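Local coordinates for angiotensin-converting enzyme (Anopheles gambiae, PDB 6S1Y), which is a zinc metallopeptidase of the angiotensin-converting enzyme family that probably removes dipeptides from the C-terminal end of small peptides, at residues N80-R85 against V373-G378; A223-K228 against G242-H247; H400-K403 against D409-E412. One frame throughout, in Å; residues are numbered along the deposited sequence.

Interaction 1: residues N80-R85 against V373-G378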
loop_
_atom_site.group_PDB
_atom_site.type_symbol
_atom_site.label_atom_id
_atom_site.label_comp_id
_atom_site.label_asym_id
_atom_site.label_seq_id
_atom_site.Cartn_x
_atom_site.Cartn_y
_atom_site.Cartn_z
ATOM N N ASN A 80 -31.170 -17.732 -4.363
ATOM C CA ASN A 80 -30.664 -16.450 -3.873
ATOM C C ASN A 80 -29.159 -16.411 -4.125
ATOM O O ASN A 80 -28.406 -17.177 -3.513
ATOM C CB ASN A 80 -30.986 -16.253 -2.387
ATOM C CG ASN A 80 -31.095 -14.779 -1.995
ATOM O OD1 ASN A 80 -30.330 -13.942 -2.467
ATOM N ND2 ASN A 80 -32.049 -14.460 -1.120
ATOM N N ALA A 81 -28.715 -15.560 -5.057
ATOM C CA ALA A 81 -27.290 -15.476 -5.364
ATOM C C ALA A 81 -26.502 -14.968 -4.163
ATOM O O ALA A 81 -25.407 -15.464 -3.873
ATOM C CB ALA A 81 -27.065 -14.573 -6.574
ATOM N N THR A 82 -27.051 -13.978 -3.451
ATOM C CA THR A 82 -26.426 -13.497 -2.225
ATOM C C THR A 82 -26.127 -14.643 -1.266
ATOM O O THR A 82 -25.111 -14.623 -0.556
ATOM C CB THR A 82 -27.335 -12.466 -1.552
ATOM O OG1 THR A 82 -27.740 -11.480 -2.510
ATOM C CG2 THR A 82 -26.620 -11.777 -0.390
ATOM N N LEU A 83 -26.998 -15.659 -1.236
ATOM C CA LEU A 83 -26.823 -16.760 -0.300
ATOM C C LEU A 83 -25.702 -17.693 -0.741
ATOM O O LEU A 83 -24.880 -18.114 0.079
ATOM C CB LEU A 83 -28.121 -17.551 -0.150
ATOM C CG LEU A 83 -28.122 -18.463 1.080
ATOM C CD1 LEU A 83 -28.418 -17.629 2.319
ATOM C CD2 LEU A 83 -29.105 -19.608 0.950
ATOM N N LYS A 84 -25.677 -18.052 -2.031
ATOM C CA LYS A 84 -24.564 -18.833 -2.552
ATOM C C LYS A 84 -23.237 -18.175 -2.205
ATOM O O LYS A 84 -22.245 -18.854 -1.919
ATOM C CB LYS A 84 -24.677 -18.984 -4.071
ATOM C CG LYS A 84 -25.844 -19.816 -4.574
ATOM C CD LYS A 84 -25.691 -20.091 -6.073
ATOM C CE LYS A 84 -27.021 -20.421 -6.737
ATOM N NZ LYS A 84 -26.860 -21.010 -8.100
ATOM N N ARG A 85 -23.206 -16.843 -2.234
ATOM C CA ARG A 85 -21.960 -16.114 -2.029
ATOM C C ARG A 85 -21.550 -16.126 -0.565
ATOM O O ARG A 85 -20.357 -16.173 -0.250
ATOM C CB ARG A 85 -22.125 -14.684 -2.532
ATOM C CG ARG A 85 -20.841 -13.941 -2.786
ATOM C CD ARG A 85 -21.136 -12.539 -3.323
ATOM N NE ARG A 85 -19.957 -11.689 -3.274
ATOM C CZ ARG A 85 -18.964 -11.725 -4.157
ATOM N NH1 ARG A 85 -19.009 -12.574 -5.168
ATOM N NH2 ARG A 85 -17.924 -10.911 -4.017
ATOM N N VAL A 373 -20.198 -10.993 8.509
ATOM C CA VAL A 373 -18.755 -10.915 8.714
ATOM C C VAL A 373 -17.993 -11.215 7.426
ATOM O O VAL A 373 -17.006 -10.546 7.113
ATOM C CB VAL A 373 -18.322 -11.860 9.854
ATOM C CG1 VAL A 373 -18.726 -13.320 9.553
ATOM C CG2 VAL A 373 -16.825 -11.738 10.080
ATOM N N GLU A 374 -18.432 -12.214 6.657
ATOM C CA GLU A 374 -17.701 -12.605 5.460
ATOM C C GLU A 374 -17.876 -11.629 4.297
ATOM O O GLU A 374 -17.239 -11.818 3.255
ATOM C CB GLU A 374 -18.116 -14.021 5.031
ATOM C CG GLU A 374 -19.517 -14.146 4.447
ATOM C CD GLU A 374 -20.614 -14.261 5.503
ATOM O OE1 GLU A 374 -21.616 -14.960 5.243
ATOM O OE2 GLU A 374 -20.483 -13.649 6.581
ATOM N N PHE A 375 -18.725 -10.612 4.430
ATOM C CA PHE A 375 -18.787 -9.525 3.462
ATOM C C PHE A 375 -18.099 -8.263 3.971
ATOM O O PHE A 375 -18.068 -7.254 3.254
ATOM C CB PHE A 375 -20.238 -9.187 3.102
ATOM C CG PHE A 375 -20.918 -10.209 2.228
ATOM C CD1 PHE A 375 -20.215 -11.252 1.647
ATOM C CD2 PHE A 375 -22.276 -10.112 1.977
ATOM C CE1 PHE A 375 -20.863 -12.182 0.829
ATOM C CE2 PHE A 375 -22.930 -11.046 1.173
ATOM C CZ PHE A 375 -22.225 -12.069 0.597
ATOM N N ARG A 376 -17.553 -8.294 5.185
ATOM C CA ARG A 376 -16.883 -7.126 5.751
ATOM C C ARG A 376 -15.431 -7.087 5.268
ATOM O O ARG A 376 -14.477 -7.337 6.007
ATOM C CB ARG A 376 -16.996 -7.146 7.275
ATOM C CG ARG A 376 -18.414 -6.893 7.757
ATOM C CD ARG A 376 -18.580 -7.056 9.248
ATOM N NE ARG A 376 -18.046 -5.941 10.009
ATOM C CZ ARG A 376 -18.281 -5.742 11.303
ATOM N NH1 ARG A 376 -19.059 -6.593 11.961
ATOM N NH2 ARG A 376 -17.740 -4.693 11.939
ATOM N N GLY A 377 -15.297 -6.782 3.974
ATOM C CA GLY A 377 -14.021 -6.543 3.327
ATOM C C GLY A 377 -14.226 -5.700 2.082
ATOM O O GLY A 377 -15.351 -5.351 1.716
ATOM N N GLY A 378 -13.113 -5.386 1.411
ATOM C CA GLY A 378 -13.192 -4.660 0.155
ATOM C C GLY A 378 -13.819 -5.484 -0.958
ATOM O O GLY A 378 -13.863 -6.706 -0.913
#
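The ring of Phe375 meets Thr82 and Arg85 near the start of helix 81-90. Phe375 ends a short 3-10 segment in the loop between helix 349-368, which carries the HExxH zinc-binding motif, and helix 381-395, which bears the third zinc ligand. The contact therefore joins the loop linking the two zinc-binding helices to a helix from the N-terminal part of this largely helical peptidase fold.

The close side is the far end of the ring. Phe375 CE1 lies 4.0 Å from Arg85 CG, and Phe375 CZ lies 4.1 Å from Arg85 CB. The methylenes of Arg85 run obliquely past the ring. With chi1 at -162°, Arg85 CG lies trans to the main-chain nitrogen, and the extended chain runs on beyond the ring. The guanidinium plane is turned 41° from the ring plane. Arg85 NH2 donates a hydrogen bond to the carbonyl oxygen of Ser550, and Phe375 has a backbone hydrogen bond with the same residue. Ser550 thus links both partners. The Phe375 side chain also touches Arg86, the next residue, and Lys89, a turn further along.

The solvent side is at exposed Thr82, which meets the ring at few atoms. Its methyl CG2 reaches Phe375 CE2 at 4.1 Å, with the two side chains at about a right angle. The carbonyl oxygen of Thr82 lies at the ring edge, near its plane, 4.0 Å from Phe375 CZ.

Interaction 2: residues A223-K228 against G242-H247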
loop_
_atom_site.group_PDB
_atom_site.type_symbol
_atom_site.label_atom_id
_atom_site.label_comp_id
_atom_site.label_asym_id
_atom_site.label_seq_id
_atom_site.Cartn_x
_atom_site.Cartn_y
_atom_site.Cartn_z
ATOM N N ALA A 223 14.010 9.281 -16.650
ATOM C CA ALA A 223 15.140 9.897 -17.348
ATOM C C ALA A 223 15.402 11.311 -16.846
ATOM O O ALA A 223 16.552 11.740 -16.742
ATOM C CB ALA A 223 14.875 9.903 -18.846
ATOM N N TYR A 224 14.348 12.061 -16.537
ATOM C CA TYR A 224 14.546 13.413 -16.018
ATOM C C TYR A 224 15.157 13.380 -14.623
ATOM O O TYR A 224 16.122 14.093 -14.340
ATOM C CB TYR A 224 13.223 14.170 -16.014
ATOM C CG TYR A 224 13.393 15.637 -15.658
ATOM C CD1 TYR A 224 13.766 16.550 -16.626
ATOM C CD2 TYR A 224 13.241 16.085 -14.351
ATOM C CE1 TYR A 224 13.962 17.880 -16.320
ATOM C CE2 TYR A 224 13.411 17.441 -14.027
ATOM C CZ TYR A 224 13.775 18.330 -15.015
ATOM O OH TYR A 224 13.961 19.649 -14.724
ATOM N N VAL A 225 14.632 12.531 -13.745
ATOM C CA VAL A 225 15.180 12.427 -12.391
ATOM C C VAL A 225 16.655 12.062 -12.448
ATOM O O VAL A 225 17.492 12.674 -11.772
ATOM C CB VAL A 225 14.379 11.402 -11.562
ATOM C CG1 VAL A 225 15.028 11.144 -10.205
ATOM C CG2 VAL A 225 12.950 11.889 -11.373
ATOM N N ARG A 226 17.005 11.065 -13.255
ATOM C CA ARG A 226 18.401 10.665 -13.365
ATOM C C ARG A 226 19.271 11.818 -13.852
ATOM O O ARG A 226 20.372 12.039 -13.334
ATOM C CB ARG A 226 18.520 9.459 -14.289
ATOM C CG ARG A 226 19.955 9.040 -14.660
ATOM C CD ARG A 226 19.980 7.735 -15.449
ATOM N NE ARG A 226 19.360 7.848 -16.761
ATOM C CZ ARG A 226 19.160 6.811 -17.581
ATOM N NH1 ARG A 226 19.537 5.609 -17.210
ATOM N NH2 ARG A 226 18.578 6.989 -18.768
ATOM N N TYR A 227 18.793 12.575 -14.839
ATOM C CA TYR A 227 19.557 13.719 -15.314
ATOM C C TYR A 227 19.805 14.722 -14.190
ATOM O O TYR A 227 20.928 15.219 -14.027
ATOM C CB TYR A 227 18.820 14.363 -16.487
ATOM C CG TYR A 227 19.416 15.673 -16.921
ATOM C CD1 TYR A 227 19.018 16.882 -16.335
ATOM C CD2 TYR A 227 20.358 15.712 -17.920
ATOM C CE1 TYR A 227 19.579 18.085 -16.734
ATOM C CE2 TYR A 227 20.912 16.890 -18.337
ATOM C CZ TYR A 227 20.532 18.066 -17.746
ATOM O OH TYR A 227 21.123 19.202 -18.184
ATOM N N LYS A 228 18.764 15.039 -13.393
ATOM C CA LYS A 228 18.921 16.036 -12.329
ATOM C C LYS A 228 19.790 15.507 -11.192
ATOM O O LYS A 228 20.589 16.251 -10.618
ATOM C CB LYS A 228 17.560 16.470 -11.780
ATOM C CG LYS A 228 16.662 17.142 -12.780
ATOM C CD LYS A 228 17.195 18.515 -13.246
ATOM C CE LYS A 228 16.508 19.662 -12.514
ATOM N NZ LYS A 228 17.050 20.957 -12.971
ATOM N N GLY A 242 23.009 4.082 -16.882
ATOM C CA GLY A 242 22.656 2.928 -16.098
ATOM C C GLY A 242 21.490 3.206 -15.174
ATOM O O GLY A 242 20.950 4.308 -15.119
ATOM N N PRO A 243 21.089 2.195 -14.418
ATOM C CA PRO A 243 20.010 2.386 -13.441
ATOM C C PRO A 243 20.415 3.391 -12.374
ATOM O O PRO A 243 21.603 3.602 -12.112
ATOM C CB PRO A 243 19.808 0.986 -12.843
ATOM C CG PRO A 243 20.465 0.039 -13.796
ATOM C CD PRO A 243 21.614 0.818 -14.420
ATOM N N ILE A 244 19.416 4.013 -11.748
ATOM C CA ILE A 244 19.667 5.031 -10.720
ATOM C C ILE A 244 20.075 4.331 -9.424
ATOM O O ILE A 244 19.356 3.426 -8.978
ATOM C CB ILE A 244 18.427 5.888 -10.489
ATOM C CG1 ILE A 244 18.016 6.615 -11.756
ATOM C CG2 ILE A 244 18.672 6.865 -9.359
ATOM C CD1 ILE A 244 16.636 7.223 -11.651
ATOM N N PRO A 245 21.195 4.728 -8.792
ATOM C CA PRO A 245 21.478 4.260 -7.417
ATOM C C PRO A 245 20.309 4.557 -6.496
ATOM O O PRO A 245 20.012 5.723 -6.257
ATOM C CB PRO A 245 22.725 5.057 -7.004
ATOM C CG PRO A 245 23.355 5.508 -8.315
ATOM C CD PRO A 245 22.225 5.658 -9.298
ATOM N N MET A 246 19.645 3.536 -5.961
ATOM C CA MET A 246 18.367 3.744 -5.309
ATOM C C MET A 246 18.474 4.506 -3.992
ATOM O O MET A 246 17.466 5.056 -3.548
ATOM C CB MET A 246 17.674 2.391 -5.086
ATOM C CG MET A 246 18.362 1.507 -4.110
ATOM S SD MET A 246 17.765 -0.186 -4.214
ATOM C CE MET A 246 16.105 0.027 -3.516
ATOM N N HIS A 247 19.649 4.569 -3.360
ATOM C CA HIS A 247 19.756 5.231 -2.064
ATOM C C HIS A 247 19.670 6.740 -2.174
ATOM O O HIS A 247 19.651 7.425 -1.150
ATOM C CB HIS A 247 21.060 4.850 -1.349
ATOM C CG HIS A 247 22.312 5.232 -2.079
ATOM N ND1 HIS A 247 22.468 5.057 -3.433
ATOM C CD2 HIS A 247 23.481 5.758 -1.634
ATOM C CE1 HIS A 247 23.676 5.464 -3.795
ATOM N NE2 HIS A 247 24.313 5.891 -2.722
#
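Val225 and Arg226, on helix 203-233, pack against the chain at Gly242 and Ile244. Ile244 belongs to strand 244-245, which pairs in parallel with strand 469-470. The contact is buried and sets a long helix beside a very small sheet.

Val225 comes first. Its CG1 methyl approaches Ile244 CD1 at 4.5 Å, a light apolar touch. The Val225 side chain also packs on Tyr422 and Val426 of helix 414-429.

Arg226 carries most of the helix side. Its CB sits 3.8 Å from Ile244 CG1 and 3.9 Å from Ile244 CD1. The chain then bends about the CG-CD bond (chi3 66°) and brings the guanidinium to Gly242. Arg226 NH1 donates a hydrogen bond of 2.8 Å to Gly242 O, with an N-H...O angle of 148°. The acceptor lies almost in the guanidinium plane, but the donor stands above the carbonyl plane, 46° out of it. Arg226 CD is also near Gly242 O, at 3.6 Å.

Arg226 NH2 is held elsewhere, by the carbonyl oxygens of His593 and Gly595. The buried guanidinium is thus bound by backbone carbonyls from two distant parts of the chain. These neutral acceptors hold NH1 and NH2 and would fix the rotation of the group, while its positive charge is probably eased by their dipoles.

Interaction 3: residues H400-K403 against D409-E412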
loop_
_atom_site.group_PDB
_atom_site.type_symbol
_atom_site.label_atom_id
_atom_site.label_comp_id
_atom_site.label_asym_id
_atom_site.label_seq_id
_atom_site.Cartn_x
_atom_site.Cartn_y
_atom_site.Cartn_z
ATOM N N HIS A 400 -6.989 22.986 -2.597
ATOM C CA HIS A 400 -7.352 22.562 -1.248
ATOM C C HIS A 400 -6.363 23.076 -0.212
ATOM O O HIS A 400 -6.762 23.560 0.861
ATOM C CB HIS A 400 -7.436 21.039 -1.187
ATOM C CG HIS A 400 -7.982 20.519 0.105
ATOM N ND1 HIS A 400 -9.331 20.326 0.316
ATOM C CD2 HIS A 400 -7.365 20.175 1.261
ATOM C CE1 HIS A 400 -9.522 19.877 1.547
ATOM N NE2 HIS A 400 -8.346 19.781 2.141
ATOM N N LEU A 401 -5.067 22.977 -0.499
ATOM C CA LEU A 401 -4.073 23.420 0.470
ATOM C C LEU A 401 -4.200 24.907 0.751
ATOM O O LEU A 401 -3.835 25.366 1.836
ATOM C CB LEU A 401 -2.675 23.095 -0.043
ATOM C CG LEU A 401 -2.440 21.604 -0.313
ATOM C CD1 LEU A 401 -1.203 21.389 -1.168
ATOM C CD2 LEU A 401 -2.357 20.849 1.030
ATOM N N LYS A 402 -4.682 25.679 -0.226
ATOM C CA LYS A 402 -4.941 27.098 0.019
ATOM C C LYS A 402 -6.161 27.270 0.921
ATOM O O LYS A 402 -6.104 27.997 1.917
ATOM C CB LYS A 402 -5.110 27.839 -1.312
ATOM C CG LYS A 402 -3.781 28.256 -1.947
ATOM C CD LYS A 402 -3.950 29.323 -3.031
ATOM C CE LYS A 402 -4.197 28.711 -4.401
ATOM N NZ LYS A 402 -5.012 29.610 -5.278
ATOM N N LYS A 403 -7.250 26.555 0.627
ATOM C CA LYS A 403 -8.428 26.572 1.491
ATOM C C LYS A 403 -8.049 26.406 2.963
ATOM O O LYS A 403 -8.384 27.241 3.806
ATOM C CB LYS A 403 -9.401 25.461 1.086
ATOM C CG LYS A 403 -10.325 25.788 -0.066
ATOM C CD LYS A 403 -11.214 24.586 -0.412
ATOM C CE LYS A 403 -11.798 24.719 -1.826
ATOM N NZ LYS A 403 -12.210 23.408 -2.415
ATOM N N ASP A 409 -0.667 32.203 -0.731
ATOM C CA ASP A 409 -1.055 32.546 -2.088
ATOM C C ASP A 409 0.186 32.870 -2.918
ATOM O O ASP A 409 1.249 33.215 -2.397
ATOM C CB ASP A 409 -2.031 33.719 -2.104
ATOM C CG ASP A 409 -3.032 33.619 -3.249
ATOM O OD1 ASP A 409 -2.769 32.859 -4.208
ATOM O OD2 ASP A 409 -4.087 34.289 -3.190
ATOM N N TYR A 410 0.040 32.737 -4.229
ATOM C CA TYR A 410 1.162 32.910 -5.137
ATOM C C TYR A 410 0.601 33.133 -6.533
ATOM O O TYR A 410 -0.527 32.734 -6.837
ATOM C CB TYR A 410 2.074 31.675 -5.119
ATOM C CG TYR A 410 1.311 30.449 -5.551
ATOM C CD1 TYR A 410 0.626 29.671 -4.623
ATOM C CD2 TYR A 410 1.216 30.108 -6.892
ATOM C CE1 TYR A 410 -0.113 28.563 -5.015
ATOM C CE2 TYR A 410 0.484 28.999 -7.296
ATOM C CZ TYR A 410 -0.178 28.227 -6.351
ATOM O OH TYR A 410 -0.906 27.128 -6.766
ATOM N N GLU A 411 1.412 33.751 -7.383
ATOM C CA GLU A 411 1.050 33.893 -8.781
ATOM C C GLU A 411 1.186 32.544 -9.487
ATOM O O GLU A 411 2.264 31.931 -9.481
ATOM C CB GLU A 411 1.939 34.938 -9.445
ATOM C CG GLU A 411 1.496 35.306 -10.867
ATOM C CD GLU A 411 0.073 35.858 -10.927
ATOM O OE1 GLU A 411 -0.355 36.535 -9.953
ATOM O OE2 GLU A 411 -0.607 35.605 -11.949
ATOM N N GLU A 412 0.102 32.081 -10.107
ATOM C CA GLU A 412 0.142 30.823 -10.828
ATOM C C GLU A 412 0.570 31.064 -12.270
ATOM O O GLU A 412 0.088 32.000 -12.925
ATOM C CB GLU A 412 -1.204 30.102 -10.805
ATOM C CG GLU A 412 -1.067 28.605 -11.112
ATOM C CD GLU A 412 -2.398 27.923 -11.408
ATOM O OE1 GLU A 412 -2.514 26.702 -11.148
ATOM O OE2 GLU A 412 -3.327 28.607 -11.909
#
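The backbones of Lys402, near the end of helix 398-403, and Asp409, in the following loop, come within 7.0 Å at their CA atoms. Lys402 bridges this gap with its side chain and meets both Asp409 and Tyr410. Its chain bends at chi3 (-88°), which turns the amino end along the loop. Lys402 CD lies 3.9 Å from Asp409 OD1, and Lys402 NZ is 4.1 Å from the same oxygen. That is too long for a salt bridge, so the lysine and aspartate attract only at a distance. Any attraction is probably weakened by solvent, since both residues are exposed.

The arrangement is a surface loop between two helices, in which the chain turns back after helix 398-403 before entering helix 414-429. Within the loop, Tyr410 N donates a hydrogen bond of 2.8 Å to Asp409 OD1. The carboxylate is met on its anti side, with the donor 25° out of its plane.

Tyr410 adds an apolar surface. Its CG lies between its backbone N and carbonyl carbon (chi1 60°), and the ring reaches back to the lysine. Lys402 CE touches Tyr410 CE1 at 4.1 Å, and the two side chains cross at about a right angle. The Tyr410 side chain also packs on Lys271 and on Val416 of helix 414-429.

Overall arrangement
From the N terminus, the chain passes helices 12-42 and 46-70 and reaches helix 81-90, where interaction 1 opens. Its loop closes only at 373-378, between the two zinc-binding helices. Interaction 2 opens and closes within that span, joining helix 203-233 to strand 244-245, with 13 residues between the two segments. The two contacts lie on opposite sides of the chain's centre, about 47 Å apart between centres. Interaction 3 follows in series and closes a short loop, with five residues between its segments, on the way from helix 398-403 to helix 414-429. None of the three loops cross, and no two contacts touch. Helix 414-429 borders both interactions 2 and 3.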